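Local coordinates for protein antisigma-factor antagonist STAS (Rhodobacter sphaeroides, PDB 3LKL) that forms the C-terminal STAS domain of a SulP-family membrane protein that probably transports sulfate or a related anion, at residues Ala5-Leu10 against Thr18-Gly23; Phe37-Pro42 against Asp65-Lys70; Arg45-Val50 against Arg79-Asn84; Ala53-Ile58 against Asn84-Thr89. All coordinates share one frame; numbering follows the deposited sequence.

In the fold
Contacts 1 and 3 lie in one mixed four-stranded sheet, their centres about 10 Å apart: contact 1 is its N-terminal hairpin, contact 3 the parallel pair at the other side, and strands 16-22 and 45-50 are neighbours between them. Contact 2 sets the loop after helix 30-35 against helix 58-73, which follows strand 53-55 in the chain. Contact 4 joins that short strand to helix 83-92, and its centre is about 20 Å from that of contact 2, on the opposite side of the chain's centre. Contact 1 closes before the others open, whereas contacts 2, 3 and 4 alternate along the chain, tying the later strands and helices into one compact STAS domain.

Contact 1 of 4, residues Ala5-Leu10 against Thr18-Gly23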
loop_
_atom_site.group_PDB
_atom_site.type_symbol
_atom_site.label_atom_id
_atom_site.label_comp_id
_atom_site.label_asym_id
_atom_site.label_seq_id
_atom_site.Cartn_x
_atom_site.Cartn_y
_atom_site.Cartn_z
ATOM N N ALA A 5 3.486 8.076 -2.326
ATOM C CA ALA A 5 4.781 8.686 -2.145
ATOM C C ALA A 5 5.892 7.796 -2.629
ATOM O O ALA A 5 5.904 6.650 -2.366
ATOM C CB ALA A 5 5.006 9.028 -0.744
ATOM N N VAL A 6 6.828 8.371 -3.344
ATOM C CA VAL A 6 8.049 7.671 -3.772
ATOM C C VAL A 6 9.288 8.446 -3.260
ATOM O O VAL A 6 9.321 9.687 -3.407
ATOM C CB VAL A 6 8.206 7.635 -5.293
ATOM C CG1 VAL A 6 9.474 6.845 -5.674
ATOM C CG2 VAL A 6 7.013 6.992 -5.968
ATOM N N SER A 7 10.249 7.732 -2.641
ATOM C CA SER A 7 11.583 8.269 -2.424
ATOM C C SER A 7 12.663 7.361 -3.032
ATOM O O SER A 7 12.401 6.231 -3.442
ATOM C CB SER A 7 11.846 8.525 -0.937
ATOM O OG SER A 7 11.749 7.312 -0.195
ATOM N N SER A 8 13.889 7.861 -3.110
ATOM C CA SER A 8 14.951 6.990 -3.595
ATOM C C SER A 8 16.243 7.218 -2.825
ATOM O O SER A 8 16.420 8.217 -2.175
ATOM C CB SER A 8 15.172 7.170 -5.104
ATOM O OG SER A 8 15.880 8.385 -5.356
ATOM N N GLU A 9 17.100 6.238 -2.879
ATOM C CA GLU A 9 18.412 6.326 -2.362
ATOM C C GLU A 9 19.436 5.851 -3.379
ATOM O O GLU A 9 19.309 4.803 -3.941
ATOM C CB GLU A 9 18.527 5.507 -1.103
ATOM C CG GLU A 9 19.865 5.640 -0.461
ATOM C CD GLU A 9 20.087 4.696 0.703
ATOM O OE1 GLU A 9 19.148 4.493 1.476
ATOM O OE2 GLU A 9 21.192 4.153 0.848
ATOM N N LEU A 10 20.464 6.663 -3.570
ATOM C CA LEU A 10 21.624 6.363 -4.397
ATOM C C LEU A 10 22.764 5.701 -3.680
ATOM O O LEU A 10 23.090 6.021 -2.606
ATOM C CB LEU A 10 22.129 7.616 -5.084
ATOM C CG LEU A 10 23.078 7.564 -6.275
ATOM C CD1 LEU A 10 22.553 6.766 -7.394
ATOM C CD2 LEU A 10 23.269 8.913 -6.747
ATOM N N THR A 18 17.710 2.775 -5.407
ATOM C CA THR A 18 16.461 2.094 -4.866
ATOM C C THR A 18 15.361 3.121 -4.736
ATOM O O THR A 18 15.508 4.140 -4.111
ATOM C CB THR A 18 16.772 1.294 -3.577
ATOM O OG1 THR A 18 17.821 0.396 -3.888
ATOM C CG2 THR A 18 15.580 0.434 -3.034
ATOM N N TYR A 19 14.307 2.951 -5.521
ATOM C CA TYR A 19 13.078 3.707 -5.337
ATOM C C TYR A 19 12.171 3.003 -4.322
ATOM O O TYR A 19 11.896 1.834 -4.483
ATOM C CB TYR A 19 12.330 3.841 -6.651
ATOM C CG TYR A 19 12.997 4.776 -7.614
ATOM C CD1 TYR A 19 13.926 4.318 -8.524
ATOM C CD2 TYR A 19 12.646 6.130 -7.633
ATOM C CE1 TYR A 19 14.546 5.225 -9.402
ATOM C CE2 TYR A 19 13.304 7.040 -8.443
ATOM C CZ TYR A 19 14.217 6.574 -9.359
ATOM O OH TYR A 19 14.816 7.486 -10.204
ATOM N N ARG A 20 11.663 3.739 -3.323
ATOM C CA ARG A 20 10.759 3.183 -2.295
ATOM C C ARG A 20 9.383 3.755 -2.544
ATOM O O ARG A 20 9.193 4.968 -2.467
ATOM C CB ARG A 20 11.233 3.620 -0.914
ATOM C CG ARG A 20 10.507 3.016 0.263
ATOM C CD ARG A 20 11.123 3.474 1.561
ATOM N NE ARG A 20 12.336 2.713 1.873
ATOM C CZ ARG A 20 13.126 2.952 2.925
ATOM N NH1 ARG A 20 14.213 2.205 3.142
ATOM N NH2 ARG A 20 12.843 3.948 3.771
ATOM N N VAL A 21 8.443 2.878 -2.936
ATOM C CA VAL A 21 7.087 3.238 -3.265
ATOM C C VAL A 21 6.209 2.818 -2.099
ATOM O O VAL A 21 6.228 1.650 -1.663
ATOM C CB VAL A 21 6.602 2.537 -4.520
ATOM C CG1 VAL A 21 5.156 3.091 -4.927
ATOM C CG2 VAL A 21 7.542 2.770 -5.656
ATOM N N GLU A 22 5.473 3.797 -1.595
ATOM C CA GLU A 22 4.606 3.677 -0.426
ATOM C C GLU A 22 3.227 4.170 -0.750
ATOM O O GLU A 22 3.076 5.214 -1.384
ATOM C CB GLU A 22 5.124 4.557 0.722
ATOM C CG GLU A 22 6.504 4.118 1.144
ATOM C CD GLU A 22 7.083 4.860 2.355
ATOM O OE1 GLU A 22 8.244 5.323 2.221
ATOM O OE2 GLU A 22 6.397 4.926 3.417
ATOM N N GLY A 23 2.210 3.431 -0.291
ATOM C CA GLY A 23 0.823 3.911 -0.350
ATOM C C GLY A 23 0.070 3.306 -1.495
ATOM O O GLY A 23 0.281 2.132 -1.821
#
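Val6 holds CG1 anti to its backbone N (chi1 -178°), and Tyr19 holds CG anti to its carbonyl carbon (chi1 -72°), which brings the valine methyl to the edge of the tyrosine ring, near its plane. CG1 of Val6 lies 3.8 Å from CD2 of Tyr19. Ser8 covers part of one ring face: its CB stands 4.0 Å from the centroid of the Tyr19 ring, displaced toward the rim, in a CH-pi contact. The hydroxyl of Ser8 takes no part in this overlap and is hydrogen-bonded to Arg17, while the ring of Tyr19 also meets Phe37 edge-to-face and its OH bonds the backbone N of Asp38. The other methyl of Val6, CG2, approaches CG2 of Val21 at 4.3 Å. Strands 4-10 and 16-22 are the antiparallel beta hairpin at one side of the STAS sheet, with Val6, Ser8, Tyr19 and Val21 on one face and Ala5, Ser7, Glu9, Thr18, Arg20 and Glu22 on the other. Ala5-Glu22, Ser7-Arg20 and Glu9-Thr18 are the hydrogen-bonded pairs, each making two bonds. The shortest of the six runs from Arg20 N to Ser7 O, at 2.6 Å and nearly straight at N-H (170°), and Ser7 N answers to Arg20 O at 3.0 Å. On that second face OG of Ser7 rests 3.8 Å from CB of Arg20, whose long chain bends and leads off to touch Arg52. Strand 16-22 also bonds to strand 45-50, through Tyr19 with Thr47 and Asp49, whereas strand 4-10 is outermost in the sheet of this chain.

Contact 2 of 4, residues Phe37-Pro42 against Asp65-Lys70; sequences FDFREP and DMAVLK
Lys70 lays the aliphatic start of its side chain over one face of the Phe39 ring. Its CG is 3.5 Å from CG of Phe39 and 3.7 Å from the ring centroid, a CH-pi contact displaced toward the rim. The lysine CG stands anti to the backbone N (chi1 -175°), and a bend at the next torsion (chi2 44°) turns CE back toward CB of Phe39. The ammonium end, after a second bend at chi4, passes beyond the ring, where NZ forms a salt bridge with Glu74. Phe39 is covered from the opposite face as well, by CB of Phe37 in its own loop, which leaves the ring held between the Lys70 chain and Phe37. The loop joins helix 30-35 to strand 45-50 and contains a type I beta turn from Asp38 to Glu41; here it folds against helix 58-73 of the STAS domain, one of the helices that cover the sheet. One turn earlier on that helix, CB of Ala67 touches both aromatic rings, 4.0 Å from CE2 of Phe37 and likewise 4.0 Å from CZ of Phe39. The small methyl lets both phenylalanines come close to the helix surface, and CE1 of Phe39 approaches the backbone O of Ala67 at 3.7 Å. Phe39 also meets Phe71 and Met34, while Phe37 reaches farther inward to Phe33 and Ile48. At the outer margin CG of Arg40 lies 4.1 Å from NZ of Lys70, but the like-charged groups stay apart, with Arg40 NE 5.7 Å from Lys70 NZ.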
loop_
_atom_site.group_PDB
_atom_site.type_symbol
_atom_site.label_atom_id
_atom_site.label_comp_id
_atom_site.label_asym_id
_atom_site.label_seq_id
_atom_site.Cartn_x
_atom_site.Cartn_y
_atom_site.Cartn_z
ATOM N N PHE A 37 10.343 8.750 -11.316
ATOM C CA PHE A 37 11.523 8.068 -11.774
ATOM C C PHE A 37 12.283 8.975 -12.737
ATOM O O PHE A 37 11.646 9.668 -13.567
ATOM C CB PHE A 37 11.096 6.856 -12.561
ATOM C CG PHE A 37 10.347 5.842 -11.743
ATOM C CD1 PHE A 37 10.995 5.123 -10.755
ATOM C CD2 PHE A 37 9.006 5.630 -11.934
ATOM C CE1 PHE A 37 10.332 4.208 -9.987
ATOM C CE2 PHE A 37 8.316 4.659 -11.194
ATOM C CZ PHE A 37 8.976 3.973 -10.189
ATOM N N ASP A 38 13.597 8.964 -12.613
ATOM C CA ASP A 38 14.503 9.618 -13.568
ATOM C C ASP A 38 15.075 8.549 -14.503
ATOM O O ASP A 38 16.099 7.885 -14.263
ATOM C CB ASP A 38 15.553 10.366 -12.818
ATOM C CG ASP A 38 16.524 11.098 -13.709
ATOM O OD1 ASP A 38 16.306 11.179 -14.955
ATOM O OD2 ASP A 38 17.531 11.567 -13.111
ATOM N N PHE A 39 14.323 8.365 -15.570
ATOM C CA PHE A 39 14.557 7.290 -16.501
ATOM C C PHE A 39 15.896 7.323 -17.205
ATOM O O PHE A 39 16.503 6.237 -17.459
ATOM C CB PHE A 39 13.398 7.182 -17.472
ATOM C CG PHE A 39 12.180 6.570 -16.859
ATOM C CD1 PHE A 39 12.261 5.309 -16.274
ATOM C CD2 PHE A 39 10.981 7.222 -16.850
ATOM C CE1 PHE A 39 11.208 4.740 -15.707
ATOM C CE2 PHE A 39 9.862 6.649 -16.298
ATOM C CZ PHE A 39 9.966 5.385 -15.715
ATOM N N ARG A 40 16.447 8.508 -17.410
ATOM C CA ARG A 40 17.669 8.553 -18.184
ATOM C C ARG A 40 18.875 8.817 -17.313
ATOM O O ARG A 40 19.913 9.165 -17.824
ATOM C CB ARG A 40 17.537 9.583 -19.282
ATOM C CG ARG A 40 16.329 9.301 -20.282
ATOM C CD ARG A 40 15.848 10.581 -21.010
ATOM N NE ARG A 40 15.692 11.638 -19.994
ATOM C CZ ARG A 40 15.014 12.773 -20.118
ATOM N NH1 ARG A 40 14.332 13.081 -21.232
ATOM N NH2 ARG A 40 15.018 13.606 -19.077
ATOM N N GLU A 41 18.746 8.655 -16.016
ATOM C CA GLU A 41 19.875 8.709 -15.155
ATOM C C GLU A 41 20.705 7.500 -15.431
ATOM O O GLU A 41 20.210 6.433 -15.532
ATOM C CB GLU A 41 19.454 8.750 -13.702
ATOM C CG GLU A 41 20.588 8.560 -12.728
ATOM C CD GLU A 41 20.183 8.513 -11.288
ATOM O OE1 GLU A 41 19.032 8.337 -10.962
ATOM O OE2 GLU A 41 21.048 8.632 -10.469
ATOM N N PRO A 42 21.993 7.666 -15.554
ATOM C CA PRO A 42 22.820 6.537 -15.887
ATOM C C PRO A 42 22.985 5.660 -14.676
ATOM O O PRO A 42 23.459 6.106 -13.680
ATOM C CB PRO A 42 24.121 7.192 -16.284
ATOM C CG PRO A 42 24.132 8.440 -15.583
ATOM C CD PRO A 42 22.763 8.905 -15.598
ATOM N N ASP A 65 5.123 -2.104 -15.130
ATOM C CA ASP A 65 5.853 -2.904 -16.141
ATOM C C ASP A 65 6.486 -1.945 -17.166
ATOM O O ASP A 65 7.562 -2.152 -17.633
ATOM C CB ASP A 65 4.887 -3.777 -16.921
ATOM C CG ASP A 65 4.377 -5.014 -16.106
ATOM O OD1 ASP A 65 5.067 -5.438 -15.135
ATOM O OD2 ASP A 65 3.301 -5.561 -16.494
HETATM N N MSE A 66 5.796 -0.885 -17.516
HETATM C CA MSE A 66 6.440 0.131 -18.379
HETATM C C MSE A 66 7.684 0.768 -17.766
HETATM O O MSE A 66 8.708 0.874 -18.450
HETATM C CB MSE A 66 5.460 1.233 -18.774
HETATM C CG MSE A 66 4.828 0.947 -20.209
HETATM SE SE MSE A 66 3.408 2.249 -20.645
HETATM C CE MSE A 66 4.284 3.661 -19.768
ATOM N N ALA A 67 7.594 1.185 -16.498
ATOM C CA ALA A 67 8.735 1.730 -15.762
ATOM C C ALA A 67 9.911 0.731 -15.881
ATOM O O ALA A 67 11.011 1.104 -16.257
ATOM C CB ALA A 67 8.346 2.026 -14.191
ATOM N N VAL A 68 9.662 -0.557 -15.573
ATOM C CA VAL A 68 10.684 -1.601 -15.658
ATOM C C VAL A 68 11.289 -1.648 -17.078
ATOM O O VAL A 68 12.514 -1.613 -17.250
ATOM C CB VAL A 68 10.112 -2.962 -15.205
ATOM C CG1 VAL A 68 11.100 -4.143 -15.617
ATOM C CG2 VAL A 68 9.750 -2.856 -13.671
ATOM N N LEU A 69 10.447 -1.618 -18.098
ATOM C CA LEU A 69 10.972 -1.740 -19.464
ATOM C C LEU A 69 11.767 -0.484 -19.869
ATOM O O LEU A 69 12.779 -0.583 -20.569
ATOM C CB LEU A 69 9.809 -2.023 -20.470
ATOM C CG LEU A 69 9.211 -3.449 -20.368
ATOM C CD1 LEU A 69 7.672 -3.490 -20.781
ATOM C CD2 LEU A 69 10.068 -4.444 -21.156
ATOM N N LYS A 70 11.320 0.681 -19.413
ATOM C CA LYS A 70 11.987 1.921 -19.734
ATOM C C LYS A 70 13.410 1.890 -19.075
ATOM O O LYS A 70 14.391 2.183 -19.771
ATOM C CB LYS A 70 11.123 3.068 -19.334
ATOM C CG LYS A 70 11.579 4.506 -19.681
ATOM C CD LYS A 70 12.161 4.764 -21.129
ATOM C CE LYS A 70 12.364 6.317 -21.405
ATOM N NZ LYS A 70 13.700 6.725 -22.056
#

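Contact 3 of 4, residues Arg45-Val50 against Arg79-Asn84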
loop_
_atom_site.group_PDB
_atom_site.type_symbol
_atom_site.label_atom_id
_atom_site.label_comp_id
_atom_site.label_asym_id
_atom_site.label_seq_id
_atom_site.Cartn_x
_atom_site.Cartn_y
_atom_site.Cartn_z
ATOM N N ARG A 45 22.088 -0.456 -12.003
ATOM C CA ARG A 45 21.038 -1.226 -11.277
ATOM C C ARG A 45 20.040 -0.289 -10.744
ATOM O O ARG A 45 20.411 0.715 -10.093
ATOM C CB ARG A 45 21.617 -1.875 -10.038
ATOM C CG ARG A 45 22.290 -3.156 -10.243
ATOM C CD ARG A 45 23.162 -3.517 -9.036
ATOM N NE ARG A 45 24.145 -4.555 -9.395
ATOM C CZ ARG A 45 25.063 -5.067 -8.559
ATOM N NH1 ARG A 45 25.158 -4.651 -7.288
ATOM N NH2 ARG A 45 25.899 -6.016 -8.990
ATOM N N VAL A 46 18.770 -0.632 -10.957
ATOM C CA VAL A 46 17.618 0.002 -10.330
ATOM C C VAL A 46 16.749 -1.012 -9.540
ATOM O O VAL A 46 16.445 -2.059 -10.082
ATOM C CB VAL A 46 16.752 0.724 -11.397
ATOM C CG1 VAL A 46 15.710 1.545 -10.687
ATOM C CG2 VAL A 46 17.644 1.638 -12.248
ATOM N N THR A 47 16.339 -0.680 -8.281
ATOM C CA THR A 47 15.354 -1.418 -7.565
ATOM C C THR A 47 14.157 -0.585 -7.365
ATOM O O THR A 47 14.264 0.565 -6.946
ATOM C CB THR A 47 15.910 -1.905 -6.212
ATOM O OG1 THR A 47 17.030 -2.726 -6.499
ATOM C CG2 THR A 47 14.884 -2.756 -5.447
ATOM N N ILE A 48 12.998 -1.110 -7.765
ATOM C CA ILE A 48 11.710 -0.518 -7.443
ATOM C C ILE A 48 11.096 -1.369 -6.337
ATOM O O ILE A 48 10.703 -2.502 -6.592
ATOM C CB ILE A 48 10.853 -0.441 -8.714
ATOM C CG1 ILE A 48 11.658 0.283 -9.828
ATOM C CG2 ILE A 48 9.527 0.286 -8.504
ATOM C CD1 ILE A 48 10.882 0.280 -11.128
ATOM N N ASP A 49 11.044 -0.835 -5.143
ATOM C CA ASP A 49 10.501 -1.525 -4.002
ATOM C C ASP A 49 9.077 -1.079 -3.751
ATOM O O ASP A 49 8.839 -0.001 -3.311
ATOM C CB ASP A 49 11.403 -1.279 -2.804
ATOM C CG ASP A 49 10.924 -1.932 -1.532
ATOM O OD1 ASP A 49 9.837 -2.425 -1.436
ATOM O OD2 ASP A 49 11.659 -1.938 -0.591
ATOM N N VAL A 50 8.138 -1.940 -4.065
ATOM C CA VAL A 50 6.730 -1.646 -3.872
ATOM C C VAL A 50 6.123 -2.354 -2.601
ATOM O O VAL A 50 4.875 -2.377 -2.458
ATOM C CB VAL A 50 5.920 -2.025 -5.128
ATOM C CG1 VAL A 50 6.312 -1.116 -6.290
ATOM C CG2 VAL A 50 6.141 -3.509 -5.522
ATOM N N ARG A 79 15.228 -4.682 -10.751
ATOM C CA ARG A 79 14.591 -5.593 -9.827
ATOM C C ARG A 79 13.370 -4.938 -9.198
ATOM O O ARG A 79 13.405 -3.763 -8.862
ATOM C CB ARG A 79 15.538 -5.858 -8.665
ATOM C CG ARG A 79 16.336 -7.043 -8.822
ATOM C CD ARG A 79 16.100 -7.975 -7.528
ATOM N NE ARG A 79 16.809 -7.478 -6.346
ATOM C CZ ARG A 79 16.799 -8.033 -5.134
ATOM N NH1 ARG A 79 16.052 -9.111 -4.857
ATOM N NH2 ARG A 79 17.542 -7.484 -4.177
ATOM N N ILE A 80 12.342 -5.722 -8.950
ATOM C CA ILE A 80 11.155 -5.269 -8.256
ATOM C C ILE A 80 11.213 -6.008 -6.951
ATOM O O ILE A 80 11.430 -7.190 -6.933
ATOM C CB ILE A 80 9.874 -5.569 -9.068
ATOM C CG1 ILE A 80 9.889 -4.757 -10.351
ATOM C CG2 ILE A 80 8.549 -5.118 -8.301
ATOM C CD1 ILE A 80 8.556 -4.900 -11.139
ATOM N N VAL A 81 11.013 -5.324 -5.882
ATOM C CA VAL A 81 10.977 -5.953 -4.632
ATOM C C VAL A 81 9.602 -5.714 -4.073
ATOM O O VAL A 81 9.117 -4.639 -4.130
ATOM C CB VAL A 81 12.040 -5.337 -3.787
ATOM C CG1 VAL A 81 11.790 -5.560 -2.358
ATOM C CG2 VAL A 81 13.344 -5.836 -4.194
ATOM N N GLY A 82 8.951 -6.752 -3.592
ATOM C CA GLY A 82 7.673 -6.612 -2.862
ATOM C C GLY A 82 6.438 -6.759 -3.739
ATOM O O GLY A 82 5.321 -6.417 -3.334
HETATM N N MSE A 83 6.619 -7.233 -4.950
HETATM C CA MSE A 83 5.557 -7.287 -5.925
HETATM C C MSE A 83 4.438 -8.132 -5.383
HETATM O O MSE A 83 3.289 -7.783 -5.547
HETATM C CB MSE A 83 6.082 -7.964 -7.172
HETATM C CG MSE A 83 5.004 -8.152 -8.223
HETATM SE SE MSE A 83 4.228 -6.462 -8.807
HETATM C CE MSE A 83 4.452 -6.855 -10.739
ATOM N N ASN A 84 4.795 -9.231 -4.706
ATOM C CA ASN A 84 3.783 -10.156 -4.137
ATOM C C ASN A 84 2.882 -9.485 -3.121
ATOM O O ASN A 84 1.666 -9.582 -3.239
ATOM C CB ASN A 84 4.336 -11.503 -3.588
ATOM C CG ASN A 84 5.617 -11.372 -2.670
ATOM O OD1 ASN A 84 6.134 -12.404 -2.193
ATOM N ND2 ASN A 84 6.115 -10.160 -2.440
#
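The parallel pair of a beta-alpha-beta crossover brings Ile48 alongside Ile80, strands 45-50 and 77-81 being linked through short strand 53-55 and helix 58-73. Four backbone hydrogen bonds join them: Arg79 N to Val46 O, Ile48 N to Arg79 O, Val81 N to Ile48 O at 2.9 Å, and Val50 N to Val81 O. On the face away from helix 58-73, CG2 of Thr47 packs 3.7 Å from CG2 of Val81, and the same Val81 methyl lies over the centre of the Arg79 guanidinium. CG1 of Val81 reaches OD1 of Asp49 at 3.8 Å; the carboxylate, set by CG anti to the backbone N (chi1 179°), bonds Ser51 and forms a salt bridge with Arg52. An alanine in place of Asp49 would probably leave Arg52 without its charged mate, Ser51 without this partner and a gap beside Val81 CG1. On the helix side of the sheet, CG2 of Val50 meets CG2 of Ile80 at 4.0 Å, while Ile48 and Ile80 turn to Leu64 and Val68. Gly82, N-cap of helix 83-92, has a positive phi (94°) at which a CB would jam against the preceding carbonyl O and crowd Val50 C; CG2 of Val50 is 3.7 Å from Gly82 C.

Contact 4 of 4, residues Ala53-Ile58 against Asn84-Thr89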
loop_
_atom_site.group_PDB
_atom_site.type_symbol
_atom_site.label_atom_id
_atom_site.label_comp_id
_atom_site.label_asym_id
_atom_site.label_seq_id
_atom_site.Cartn_x
_atom_site.Cartn_y
_atom_site.Cartn_z
ATOM N N ALA A 53 3.318 -0.693 -0.635
ATOM C CA ALA A 53 2.281 -0.077 -1.452
ATOM C C ALA A 53 1.250 -1.149 -1.823
ATOM O O ALA A 53 1.488 -2.328 -1.618
ATOM C CB ALA A 53 2.929 0.555 -2.756
ATOM N N HIS A 54 0.113 -0.729 -2.328
ATOM C CA HIS A 54 -0.903 -1.650 -2.807
ATOM C C HIS A 54 -1.174 -1.245 -4.217
ATOM O O HIS A 54 -1.355 -0.046 -4.517
ATOM C CB HIS A 54 -2.206 -1.491 -2.079
ATOM C CG HIS A 54 -2.134 -1.825 -0.640
ATOM N ND1 HIS A 54 -1.766 -3.074 -0.182
ATOM C CD2 HIS A 54 -2.335 -1.057 0.450
ATOM C CE1 HIS A 54 -1.743 -3.052 1.143
ATOM N NE2 HIS A 54 -2.110 -1.846 1.545
ATOM N N ILE A 55 -1.176 -2.237 -5.088
ATOM C CA ILE A 55 -1.490 -2.001 -6.498
ATOM C C ILE A 55 -2.984 -2.384 -6.609
ATOM O O ILE A 55 -3.356 -3.486 -6.304
ATOM C CB ILE A 55 -0.585 -2.828 -7.410
ATOM C CG1 ILE A 55 0.900 -2.342 -7.256
ATOM C CG2 ILE A 55 -1.054 -2.693 -8.783
ATOM C CD1 ILE A 55 1.863 -3.184 -8.038
ATOM N N TRP A 56 -3.793 -1.418 -7.007
ATOM C CA TRP A 56 -5.231 -1.530 -6.962
ATOM C C TRP A 56 -5.873 -1.731 -8.308
ATOM O O TRP A 56 -7.074 -1.953 -8.360
ATOM C CB TRP A 56 -5.791 -0.254 -6.378
ATOM C CG TRP A 56 -5.531 -0.113 -4.935
ATOM C CD1 TRP A 56 -4.831 0.855 -4.339
ATOM C CD2 TRP A 56 -6.004 -0.977 -3.916
ATOM N NE1 TRP A 56 -4.810 0.656 -2.978
ATOM C CE2 TRP A 56 -5.579 -0.448 -2.705
ATOM C CE3 TRP A 56 -6.807 -2.147 -3.920
ATOM C CZ2 TRP A 56 -5.818 -1.083 -1.500
ATOM C CZ3 TRP A 56 -7.105 -2.726 -2.741
ATOM C CH2 TRP A 56 -6.604 -2.216 -1.540
ATOM N N ASP A 57 -5.147 -1.585 -9.419
ATOM C CA ASP A 57 -5.804 -1.835 -10.720
ATOM C C ASP A 57 -4.795 -2.258 -11.791
ATOM O O ASP A 57 -3.594 -2.015 -11.667
ATOM C CB ASP A 57 -6.689 -0.611 -11.155
ATOM C CG ASP A 57 -5.940 0.764 -11.157
ATOM O OD1 ASP A 57 -4.723 0.790 -11.423
ATOM O OD2 ASP A 57 -6.573 1.832 -10.901
ATOM N N ILE A 58 -5.280 -2.862 -12.862
ATOM C CA ILE A 58 -4.375 -3.282 -13.919
ATOM C C ILE A 58 -3.590 -2.123 -14.633
ATOM O O ILE A 58 -2.495 -2.358 -15.107
ATOM C CB ILE A 58 -5.085 -4.204 -14.927
ATOM C CG1 ILE A 58 -5.172 -5.597 -14.330
ATOM C CG2 ILE A 58 -4.324 -4.348 -16.276
ATOM C CD1 ILE A 58 -6.162 -6.510 -15.126
ATOM N N ASN A 84 4.795 -9.231 -4.706
ATOM C CA ASN A 84 3.783 -10.156 -4.137
ATOM C C ASN A 84 2.882 -9.485 -3.121
ATOM O O ASN A 84 1.666 -9.582 -3.239
ATOM C CB ASN A 84 4.336 -11.503 -3.588
ATOM C CG ASN A 84 5.617 -11.372 -2.670
ATOM O OD1 ASN A 84 6.134 -12.404 -2.193
ATOM N ND2 ASN A 84 6.115 -10.160 -2.440
ATOM N N GLU A 85 3.474 -8.745 -2.182
ATOM C CA GLU A 85 2.679 -7.990 -1.187
ATOM C C GLU A 85 1.832 -6.861 -1.846
ATOM O O GLU A 85 0.640 -6.683 -1.534
ATOM C CB GLU A 85 3.606 -7.400 -0.164
ATOM C CG GLU A 85 4.331 -8.441 0.648
ATOM C CD GLU A 85 5.820 -8.133 0.810
ATOM O OE1 GLU A 85 6.637 -8.701 0.003
ATOM O OE2 GLU A 85 6.169 -7.313 1.716
ATOM N N ALA A 86 2.419 -6.130 -2.780
ATOM C CA ALA A 86 1.706 -4.980 -3.458
ATOM C C ALA A 86 0.551 -5.417 -4.290
ATOM O O ALA A 86 -0.492 -4.741 -4.398
ATOM C CB ALA A 86 2.725 -4.110 -4.342
ATOM N N SER A 87 0.737 -6.557 -4.902
ATOM C CA SER A 87 -0.206 -7.046 -5.826
ATOM C C SER A 87 -1.226 -8.047 -5.254
ATOM O O SER A 87 -2.168 -8.367 -5.948
ATOM C CB SER A 87 0.556 -7.693 -6.956
ATOM O OG SER A 87 0.897 -9.024 -6.622
ATOM N N GLU A 88 -1.049 -8.494 -4.002
ATOM C CA GLU A 88 -1.949 -9.477 -3.358
ATOM C C GLU A 88 -3.403 -8.995 -3.514
ATOM O O GLU A 88 -4.297 -9.760 -3.905
ATOM C CB GLU A 88 -1.585 -9.611 -1.846
ATOM C CG GLU A 88 -1.957 -10.861 -1.119
ATOM C CD GLU A 88 -1.613 -10.743 0.373
ATOM O OE1 GLU A 88 -0.862 -9.796 0.746
ATOM O OE2 GLU A 88 -2.074 -11.606 1.166
ATOM N N THR A 89 -3.607 -7.710 -3.248
ATOM C CA THR A 89 -4.917 -7.069 -3.194
ATOM C C THR A 89 -5.755 -7.361 -4.419
ATOM O O THR A 89 -6.847 -8.028 -4.376
ATOM C CB THR A 89 -4.711 -5.483 -3.133
ATOM O OG1 THR A 89 -3.514 -5.083 -3.917
ATOM C CG2 THR A 89 -4.665 -5.065 -1.656
#
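Strand 53-55 and the helix segment 84-89 approach to 5.5 Å between axes at 46°, and Ile55 N gives a nearly straight bond (174°) to Ala86 O at 2.7 Å. The donor is tilted 33° out of that carbonyl plane; the strand also pairs with strand 24-25. Beside this bond, CG1 of Ile55 touches CB of Ala86 at 3.9 Å. Thr89 gives the second bond, its OG1 donating to Ile55 O at 2.9 Å from above the carbonyl plane. Its CG2 presses on the Trp56 indole, 3.4 Å from CH2, and lies 3.8 Å from ND1 of His54. Helix 83-92, the last helix of this chain, is thus fastened to the short strand that precedes helix 58-73, whose N-cap is Asp57. An alanine at Thr89 would probably leave Ile55 O without this donor and open a gap against Trp56. CB of His54 sits over one face of the indole, whose NE1 bonds Gln24. The imidazole NE2 bonds Asp65 of the second subunit, and Val61 of that subunit packs on Trp56, which places the contact at the dimer interface of the crystal assembly.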